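Local structure of arginyl-trna synthetase (Thermus thermophilus, 1IQ0) at residues A252-L256 against I306-F310. The protein probably attaches L-arginine to tRNA(Arg), using ATP and releasing AMP and diphosphate, as a class I aminoacyl-tRNA synthetase. Sequence-based numbering, arbitrary orientation.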
loop_
_atom_site.group_PDB
_atom_site.type_symbol
_atom_site.label_atom_id
_atom_site.label_comp_id
_atom_site.label_asym_id
_atom_site.label_seq_id
_atom_site.Cartn_x
_atom_site.Cartn_y
_atom_site.Cartn_z
ATOM N N ALA A 252 -25.019 -16.529 1.288
ATOM C CA ALA A 252 -24.888 -15.580 0.187
ATOM C C ALA A 252 -25.794 -16.027 -0.945
ATOM O O ALA A 252 -26.514 -15.218 -1.529
ATOM C CB ALA A 252 -23.428 -15.508 -0.301
ATOM N N LEU A 253 -25.749 -17.320 -1.250
ATOM C CA LEU A 253 -26.566 -17.896 -2.312
ATOM C C LEU A 253 -28.057 -17.660 -2.046
ATOM O O LEU A 253 -28.802 -17.267 -2.947
ATOM C CB LEU A 253 -26.278 -19.396 -2.430
ATOM C CG LEU A 253 -25.441 -19.919 -3.610
ATOM C CD1 LEU A 253 -24.573 -18.839 -4.189
ATOM C CD2 LEU A 253 -24.607 -21.103 -3.143
ATOM N N ALA A 254 -28.487 -17.879 -0.808
ATOM C CA ALA A 254 -29.890 -17.686 -0.451
ATOM C C ALA A 254 -30.282 -16.222 -0.583
ATOM O O ALA A 254 -31.383 -15.908 -1.018
ATOM C CB ALA A 254 -30.150 -18.172 0.976
ATOM N N LEU A 255 -29.382 -15.323 -0.206
ATOM C CA LEU A 255 -29.675 -13.900 -0.302
ATOM C C LEU A 255 -29.768 -13.481 -1.773
ATOM O O LEU A 255 -30.676 -12.746 -2.159
ATOM C CB LEU A 255 -28.595 -13.095 0.427
ATOM C CG LEU A 255 -28.696 -11.567 0.395
ATOM C CD1 LEU A 255 -30.049 -11.108 0.930
ATOM C CD2 LEU A 255 -27.562 -10.980 1.225
ATOM N N LEU A 256 -28.855 -13.977 -2.603
ATOM C CA LEU A 256 -28.858 -13.637 -4.027
ATOM C C LEU A 256 -30.070 -14.179 -4.799
ATOM O O LEU A 256 -30.609 -13.494 -5.676
ATOM C CB LEU A 256 -27.568 -14.132 -4.683
ATOM C CG LEU A 256 -26.317 -13.362 -4.264
ATOM C CD1 LEU A 256 -25.056 -14.046 -4.779
ATOM C CD2 LEU A 256 -26.430 -11.946 -4.806
ATOM N N ILE A 306 -18.111 -13.627 -3.665
ATOM C CA ILE A 306 -19.242 -12.798 -3.264
ATOM C C ILE A 306 -19.584 -13.010 -1.785
ATOM O O ILE A 306 -19.762 -12.046 -1.041
ATOM C CB ILE A 306 -20.488 -13.098 -4.133
ATOM C CG1 ILE A 306 -20.240 -12.610 -5.560
ATOM C CG2 ILE A 306 -21.726 -12.396 -3.555
ATOM C CD1 ILE A 306 -21.276 -13.106 -6.565
ATOM N N ALA A 307 -19.662 -14.271 -1.364
ATOM C CA ALA A 307 -19.975 -14.613 0.023
ATOM C C ALA A 307 -19.022 -13.915 0.996
ATOM O O ALA A 307 -19.452 -13.266 1.949
ATOM C CB ALA A 307 -19.890 -16.134 0.223
ATOM N N PHE A 308 -17.725 -14.061 0.737
ATOM C CA PHE A 308 -16.679 -13.471 1.563
ATOM C C PHE A 308 -16.783 -11.940 1.569
ATOM O O PHE A 308 -16.647 -11.308 2.613
ATOM C CB PHE A 308 -15.309 -13.930 1.040
ATOM C CG PHE A 308 -14.158 -13.629 1.968
ATOM C CD1 PHE A 308 -14.325 -13.663 3.347
ATOM C CD2 PHE A 308 -12.884 -13.379 1.453
ATOM C CE1 PHE A 308 -13.236 -13.455 4.203
ATOM C CE2 PHE A 308 -11.795 -13.172 2.299
ATOM C CZ PHE A 308 -11.971 -13.211 3.674
ATOM N N GLN A 309 -17.018 -11.348 0.403
ATOM C CA GLN A 309 -17.168 -9.896 0.306
ATOM C C GLN A 309 -18.345 -9.449 1.177
ATOM O O GLN A 309 -18.274 -8.422 1.842
ATOM C CB GLN A 309 -17.441 -9.482 -1.143
ATOM C CG GLN A 309 -17.577 -7.978 -1.367
ATOM C CD GLN A 309 -16.266 -7.234 -1.154
ATOM O OE1 GLN A 309 -15.199 -7.722 -1.526
ATOM N NE2 GLN A 309 -16.345 -6.041 -0.569
ATOM N N PHE A 310 -19.428 -10.220 1.156
ATOM C CA PHE A 310 -20.608 -9.899 1.951
ATOM C C PHE A 310 -20.291 -9.863 3.445
ATOM O O PHE A 310 -20.777 -8.992 4.169
ATOM C CB PHE A 310 -21.729 -10.914 1.677
ATOM C CG PHE A 310 -22.538 -10.620 0.433
ATOM C CD1 PHE A 310 -23.682 -11.364 0.144
ATOM C CD2 PHE A 310 -22.169 -9.601 -0.443
ATOM C CE1 PHE A 310 -24.447 -11.102 -0.993
ATOM C CE2 PHE A 310 -22.930 -9.332 -1.586
ATOM C CZ PHE A 310 -24.074 -10.085 -1.861
#
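Ala252 and Phe310, which meet across the contact at 4.2 Å (CB to CD1), each belong to a helical i to i+4 bond: Leu256 N to Ala252 O and Phe310 N to Ile306 O, both 2.9 Å. These backbone groups are thus satisfied within their own helices, leaving the meeting between them to apolar side chains. The local axes lie almost at right angles, 92° apart, with a closest approach of 10.2 Å. The backbones come nearest at two alanines, whose methyls are small enough to allow a CA to CA distance of 5.0 Å; Ala252 CB lies 3.6 Å from both CA and CB of Ala307. The side chain of Phe310 leaves the backbone toward helix 248-256, and with CG anti to the carbonyl carbon (chi1 -82°) its ring meets three methyls, all obliquely: Ala252 CB, Leu255 CD2 (3.8 Å from CE1) and Leu256 CD2 (4.2 Å from CZ). Leu256 uses its other branch on Ile306, its CD1 lying 3.9 Å from CG2. The beta branch holds this CG2 close to the backbone, anti to the backbone N, where it meets both the leucine and one face of the Phe310 ring, toward the rim. Met276 of strand 274-277 touches both Leu256 and Ile306. Helices 248-256 and 301-312, within the class I catalytic-domain family region, are therefore joined by close fit and burial of hydrocarbon, with no directional bond between the segments to fix the crossing angle.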